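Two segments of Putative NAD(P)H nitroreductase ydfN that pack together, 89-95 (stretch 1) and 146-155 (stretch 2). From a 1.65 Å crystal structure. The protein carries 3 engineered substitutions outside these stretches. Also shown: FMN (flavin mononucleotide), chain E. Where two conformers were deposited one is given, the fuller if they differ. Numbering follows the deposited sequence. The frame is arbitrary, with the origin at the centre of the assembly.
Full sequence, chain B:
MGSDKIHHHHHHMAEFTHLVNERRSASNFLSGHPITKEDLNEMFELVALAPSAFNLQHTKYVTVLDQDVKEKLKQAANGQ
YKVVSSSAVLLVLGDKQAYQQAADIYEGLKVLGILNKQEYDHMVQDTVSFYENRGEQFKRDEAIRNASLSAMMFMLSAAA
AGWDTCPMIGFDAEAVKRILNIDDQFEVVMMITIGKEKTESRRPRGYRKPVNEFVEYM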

ATOM      1  N   VAL B  89     -18.872  -3.550   0.753  1.00 13.83           N
ATOM      2  CA  VAL B  89     -17.787  -4.169  -0.016  1.00 15.00           C
ATOM      3  C   VAL B  89     -17.196  -3.091  -0.926  1.00 16.22           C
ATOM      4  O   VAL B  89     -17.962  -2.446  -1.642  1.00 17.95           O
ATOM      5  CB  VAL B  89     -18.233  -5.372  -0.885  1.00 17.45           C
ATOM      6  CG1 VAL B  89     -16.938  -5.966  -1.536  1.00 25.02           C
ATOM      7  CG2 VAL B  89     -18.953  -6.449  -0.085  1.00 23.30           C
ATOM      8  N   LEU B  90     -15.872  -2.805  -0.838  1.00 15.53           N
ATOM      9  CA  LEU B  90     -15.222  -1.809  -1.713  1.00 14.92           C
ATOM     10  C   LEU B  90     -14.371  -2.499  -2.732  1.00 15.50           C
ATOM     11  O   LEU B  90     -13.662  -3.474  -2.415  1.00 15.76           O
ATOM     12  CB  LEU B  90     -14.315  -0.891  -0.887  1.00 15.94           C
ATOM     13  CG  LEU B  90     -14.997   0.066   0.111  1.00 24.43           C
ATOM     14  CD1 LEU B  90     -15.647  -0.615   1.277  1.00 20.32           C
ATOM     15  CD2 LEU B  90     -13.888   0.996   0.602  1.00 26.71           C
ATOM     16  N   LEU B  91     -14.446  -2.032  -3.972  1.00 15.69           N
ATOM     17  CA  LEU B  91     -13.505  -2.431  -4.994  1.00 16.28           C
ATOM     18  C   LEU B  91     -12.529  -1.315  -5.155  1.00 14.91           C
ATOM     19  O   LEU B  91     -12.900  -0.180  -5.422  1.00 16.66           O
ATOM     20  CB  LEU B  91     -14.236  -2.775  -6.298  1.00 19.19           C
ATOM     21  CG  LEU B  91     -15.029  -4.097  -6.269  1.00 23.12           C
ATOM     22  CD1 LEU B  91     -14.101  -5.317  -5.935  1.00 25.42           C
ATOM     23  CD2 LEU B  91     -16.295  -3.968  -5.341  1.00 28.22           C
ATOM     24  N   VAL B  92     -11.267  -1.641  -4.957  1.00 15.09           N
ATOM     25  CA  VAL B  92     -10.201  -0.688  -5.080  1.00 13.70           C
ATOM     26  C   VAL B  92      -9.653  -0.792  -6.504  1.00 15.92           C
ATOM     27  O   VAL B  92      -9.096  -1.803  -6.901  1.00 16.91           O
ATOM     28  CB  VAL B  92      -9.072  -0.943  -4.057  1.00 16.16           C
ATOM     29  CG1 VAL B  92      -8.041   0.216  -4.123  1.00 17.99           C
ATOM     30  CG2 VAL B  92      -9.641  -1.154  -2.603  1.00 17.01           C
ATOM     31  N   LEU B  93      -9.842   0.281  -7.275  1.00 14.76           N
ATOM     32  CA  LEU B  93      -9.457   0.340  -8.663  1.00 14.05           C
ATOM     33  C   LEU B  93      -8.214   1.206  -8.830  1.00 16.16           C
ATOM     34  O   LEU B  93      -8.031   2.187  -8.123  1.00 16.12           O
ATOM     35  CB  LEU B  93     -10.574   0.972  -9.518  1.00 15.04           C
ATOM     36  CG  LEU B  93     -11.946   0.325  -9.404  1.00 15.44           C
ATOM     37  CD1 LEU B  93     -12.980   1.005 -10.332  1.00 16.38           C
ATOM     38  CD2 LEU B  93     -11.827  -1.237  -9.649  1.00 17.67           C
ATOM     39  N   GLY B  94      -7.379   0.828  -9.793  1.00 15.52           N
ATOM     40  CA  GLY B  94      -6.280   1.647 -10.218  1.00 15.96           C
ATOM     41  C   GLY B  94      -6.402   2.000 -11.688  1.00 14.74           C
ATOM     42  O   GLY B  94      -6.531   1.129 -12.544  1.00 16.27           O
ATOM     43  N   ASP B  95      -6.376   3.288 -11.990  1.00 17.22           N
ATOM     44  CA  ASP B  95      -6.437   3.736 -13.389  1.00 16.77           C
ATOM     45  C   ASP B  95      -5.119   3.497 -14.123  1.00 15.10           C
ATOM     46  O   ASP B  95      -4.120   4.149 -13.853  1.00 17.17           O
ATOM     47  CB  ASP B  95      -6.769   5.199 -13.388  1.00 18.63           C
ATOM     48  CG  ASP B  95      -7.110   5.749 -14.729  1.00 21.57           C
ATOM     49  OD1 ASP B  95      -7.085   5.029 -15.737  1.00 19.49           O
ATOM     50  OD2 ASP B  95      -7.463   6.962 -14.752  1.00 22.06           O
ATOM     51  N   ASN B 146       0.003   2.202  -6.713  1.00 14.93           N
ATOM     52  CA  ASN B 146      -0.589   3.383  -6.124  1.00 14.30           C
ATOM     53  C   ASN B 146      -1.924   3.041  -5.431  1.00 13.98           C
ATOM     54  O   ASN B 146      -2.228   3.557  -4.329  1.00 15.94           O
ATOM     55  CB  ASN B 146      -0.721   4.484  -7.129  1.00 16.01           C
ATOM     56  CG  ASN B 146       0.607   5.086  -7.486  1.00 17.08           C
ATOM     57  OD1 ASN B 146       1.171   5.852  -6.708  1.00 16.37           O
ATOM     58  ND2 ASN B 146       1.163   4.663  -8.643  1.00 15.77           N
ATOM     59  N   ALA B 147      -2.751   2.157  -6.040  1.00 13.23           N
ATOM     60  CA  ALA B 147      -4.018   1.766  -5.417  1.00 14.81           C
ATOM     61  C   ALA B 147      -3.754   1.002  -4.107  1.00 15.72           C
ATOM     62  O   ALA B 147      -4.525   1.060  -3.161  1.00 15.60           O
ATOM     63  CB  ALA B 147      -4.923   0.924  -6.330  1.00 14.08           C
ATOM     64  N   SER B 148      -2.656   0.261  -4.032  1.00 15.72           N
ATOM     65  CA  SER B 148      -2.366  -0.520  -2.827  1.00 15.95           C
ATOM     66  C   SER B 148      -1.887   0.356  -1.667  1.00 16.03           C
ATOM     67  O   SER B 148      -2.246   0.117  -0.522  1.00 15.77           O
ATOM     68  CB  SER B 148      -1.361  -1.670  -3.164  1.00 16.61           C
ATOM     69  OG  SER B 148      -1.917  -2.616  -4.073  1.00 16.23           O
ATOM     70  N   LEU B 149      -1.065   1.367  -1.957  1.00 16.07           N
ATOM     71  CA  LEU B 149      -0.737   2.403  -0.974  1.00 13.24           C
ATOM     72  C   LEU B 149      -2.061   2.996  -0.418  1.00 16.10           C
ATOM     73  O   LEU B 149      -2.209   3.183   0.783  1.00 16.55           O
ATOM     74  CB  LEU B 149       0.068   3.504  -1.614  1.00 14.53           C
ATOM     75  CG  LEU B 149       1.521   3.173  -1.996  1.00 13.83           C
ATOM     76  CD1 LEU B 149       2.039   4.328  -2.867  1.00 17.02           C
ATOM     77  CD2 LEU B 149       2.457   2.980  -0.789  1.00 15.94           C
ATOM     78  N   SER B 150      -2.969   3.358  -1.323  1.00 14.81           N
ATOM     79  CA  SER B 150      -4.242   3.971  -0.960  1.00 14.19           C
ATOM     80  C   SER B 150      -5.043   3.014  -0.075  1.00 16.33           C
ATOM     81  O   SER B 150      -5.606   3.414   0.952  1.00 16.47           O
ATOM     82  CB  SER B 150      -5.020   4.293  -2.250  1.00 14.64           C
ATOM     83  OG  SER B 150      -6.194   4.996  -1.949  1.00 17.77           O
ATOM     84  N   ALA B 151      -5.070   1.740  -0.462  1.00 15.43           N
ATOM     85  CA  ALA B 151      -5.845   0.740   0.269  1.00 13.73           C
ATOM     86  C   ALA B 151      -5.355   0.596   1.702  1.00 12.44           C
ATOM     87  O   ALA B 151      -6.140   0.386   2.621  1.00 15.07           O
ATOM     88  CB  ALA B 151      -5.777  -0.582  -0.478  1.00 14.49           C
HETATM   89  N   MSE B 152      -4.039   0.625   1.922  1.00 13.90           N
HETATM   90  CA  MSE B 152      -3.518   0.518   3.273  1.00 13.95           C
HETATM   91  C   MSE B 152      -3.958   1.704   4.123  1.00 14.62           C
HETATM   92  O   MSE B 152      -4.330   1.566   5.291  1.00 13.64           O
HETATM   93  CB  MSE B 152      -2.007   0.397   3.253  1.00 14.68           C
HETATM   94  CG  MSE B 152      -1.363   0.197   4.582  1.00 12.78           C
HETATM   95 SE   MSE B 152      -1.563  -1.630   5.281  0.75 18.44          SE
HETATM   96  CE  MSE B 152      -3.002  -1.398   6.554  1.00 14.49           C
HETATM   97  N   MSE B 153      -3.919   2.895   3.515  1.00 14.67           N
HETATM   98  CA  MSE B 153      -4.423   4.088   4.163  0.50 12.71           C
HETATM   99  C   MSE B 153      -5.914   3.943   4.489  1.00 13.87           C
HETATM  100  O   MSE B 153      -6.358   4.311   5.590  1.00 15.15           O
HETATM  101  CB  MSE B 153      -4.150   5.349   3.313  0.50 11.40           C
HETATM  102  CG  MSE B 153      -4.733   6.591   3.913  0.50 11.87           C
HETATM  103 SE   MSE B 153      -3.726   7.203   5.376  0.63 18.58          SE
HETATM  104  CE  MSE B 153      -2.258   8.196   4.373  0.50 11.23           C
ATOM    105  N   PHE B 154      -6.687   3.397   3.559  1.00 13.68           N
ATOM    106  CA  PHE B 154      -8.125   3.150   3.854  1.00 13.26           C
ATOM    107  C   PHE B 154      -8.308   2.264   5.098  1.00 14.09           C
ATOM    108  O   PHE B 154      -9.097   2.573   5.984  1.00 14.36           O
ATOM    109  CB  PHE B 154      -8.876   2.538   2.671  1.00 14.03           C
ATOM    110  CG  PHE B 154     -10.344   2.294   2.997  1.00 12.30           C
ATOM    111  CD1 PHE B 154     -11.249   3.348   3.010  1.00 15.85           C
ATOM    112  CD2 PHE B 154     -10.761   1.068   3.495  1.00 15.24           C
ATOM    113  CE1 PHE B 154     -12.544   3.148   3.411  1.00 16.65           C
ATOM    114  CE2 PHE B 154     -12.060   0.874   3.907  1.00 17.17           C
ATOM    115  CZ  PHE B 154     -12.950   1.928   3.857  1.00 15.75           C
HETATM  116  N   MSE B 155      -7.612   1.144   5.126  1.00 14.13           N
HETATM  117  CA  MSE B 155      -7.757   0.189   6.215  1.00 13.01           C
HETATM  118  C   MSE B 155      -7.373   0.805   7.581  1.00 12.61           C
HETATM  119  O   MSE B 155      -8.028   0.528   8.566  1.00 14.22           O
HETATM  120  CB  MSE B 155      -7.036  -1.130   5.872  1.00 15.64           C
HETATM  121  CG  MSE B 155      -7.703  -1.829   4.756  1.00 14.05           C
HETATM  122 SE   MSE B 155      -6.854  -3.590   4.571  0.75 19.46          SE
HETATM  123  CE  MSE B 155      -5.374  -3.060   3.394  1.00 14.85           C
TER
HETATM  124  N1  FMN E 300       8.805  11.881  -5.373  1.00 31.84           N
HETATM  125  C2  FMN E 300      10.038  12.199  -5.906  1.00 33.57           C
HETATM  126  O2  FMN E 300      10.574  13.270  -5.591  1.00 34.02           O
HETATM  127  N3  FMN E 300      10.665  11.338  -6.795  1.00 34.54           N
HETATM  128  C4  FMN E 300      10.076  10.142  -7.185  1.00 37.34           C
HETATM  129  O4  FMN E 300      10.782   9.339  -7.832  1.00 27.69           O
HETATM  130  C4A FMN E 300       8.799   9.828  -6.640  1.00 32.61           C
HETATM  131  N5  FMN E 300       8.141   8.651  -6.992  1.00 30.81           N
HETATM  132  C5A FMN E 300       6.939   8.324  -6.370  1.00 29.15           C
HETATM  133  C6  FMN E 300       6.311   7.099  -6.651  1.00 26.70           C
HETATM  134  C7  FMN E 300       5.066   6.734  -6.082  1.00 34.61           C
HETATM  135  C7M FMN E 300       4.754   5.260  -5.910  1.00 24.69           C
HETATM  136  C8  FMN E 300       4.478   7.619  -5.185  1.00 32.33           C
HETATM  137  C8M FMN E 300       3.587   7.063  -4.120  1.00 23.55           C
HETATM  138  C9  FMN E 300       5.099   8.844  -4.893  1.00 27.72           C
HETATM  139  C9A FMN E 300       6.325   9.229  -5.465  1.00 24.25           C
HETATM  140  N10 FMN E 300       6.945  10.435  -5.155  1.00 30.68           N
HETATM  141  C10 FMN E 300       8.186  10.707  -5.716  1.00 32.41           C
HETATM  142  C1' FMN E 300       6.219  11.494  -4.333  1.00 29.32           C
HETATM  143  C2' FMN E 300       4.930  12.049  -5.007  1.00 30.77           C
HETATM  144  O2' FMN E 300       5.240  13.036  -5.986  1.00 28.94           O
HETATM  145  C3' FMN E 300       4.020  12.646  -3.912  1.00 32.75           C
HETATM  146  O3' FMN E 300       3.568  11.548  -3.094  1.00 29.82           O
HETATM  147  C4' FMN E 300       2.868  13.536  -4.432  1.00 27.95           C
HETATM  148  O4' FMN E 300       3.334  14.648  -5.186  1.00 29.96           O
HETATM  149  C5' FMN E 300       2.016  14.182  -3.317  1.00 31.50           C
HETATM  150  O5' FMN E 300       2.764  14.827  -2.275  1.00 27.24           O
HETATM  151  P   FMN E 300       2.314  14.505  -0.764  1.00 20.59           P
HETATM  152  O1P FMN E 300       3.170  15.185   0.189  1.00 22.08           O
HETATM  153  O2P FMN E 300       0.999  15.059  -0.538  1.00 23.09           O
HETATM  154  O3P FMN E 300       2.463  13.045  -0.690  1.00 23.10           O

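Strand 89-95 packs against helix 146-155 with the two chain directions nearly opposed (147°) and the axes 8.0 Å apart at closest approach. No hydrogen bond crosses the contact, which rests on apolar packing and buries 224 Å² in all. Strand alternation sets the pattern: Leu90 and Val92 send their CA-to-CB bonds toward the helix, as a CB on Gly94 would, whereas Leu93 points away and Val89 and Leu91 are out of reach. The helix answers with Ala147, Ala151 and Phe154, spaced four and three residues apart and so on one side.

Phe154 has chi1 at 180° (t) and chi2 at 77°, which carries its ring out to Leu90. Leu90, with chi1 m and chi2 p, lays CD2 over one face of that ring, 3.8 Å from the centroid and 22° off the normal, a CH-pi contact; the closest pair is Leu90 CD2 to Phe154 CZ, 3.5 Å. Val92 is t (chi1 -173°); its CG1 lies 3.9 Å from Ala147 CB, and CG1 and CG2 each lie 4.4 Å from Ala151 CB. The same CG1 lies 3.7 Å from Ala147 O, a carbonyl already engaged within the helix by Ala151 N (N to O, 2.8 Å).

The CA atoms come nearest at Gly94 and Ala147, 5.3 Å apart. Ala147 CB sits 4.2 Å from Gly94 CA and 3.8 Å from Leu93 O, so Leu93 takes part through its backbone while its side chain (m, t) leaves the interface. An ideal CB on Gly94 would fall only 3.6 Å from Ala147 CB, a tight fit that glycine avoids. Neither Leu149 nor Asn146 touches the strand; Leu149 (m, t) brings CD1 to 3.4 Å from FMN C8M, and Asn146 (m) places OD1 3.7 Å from FMN C7M.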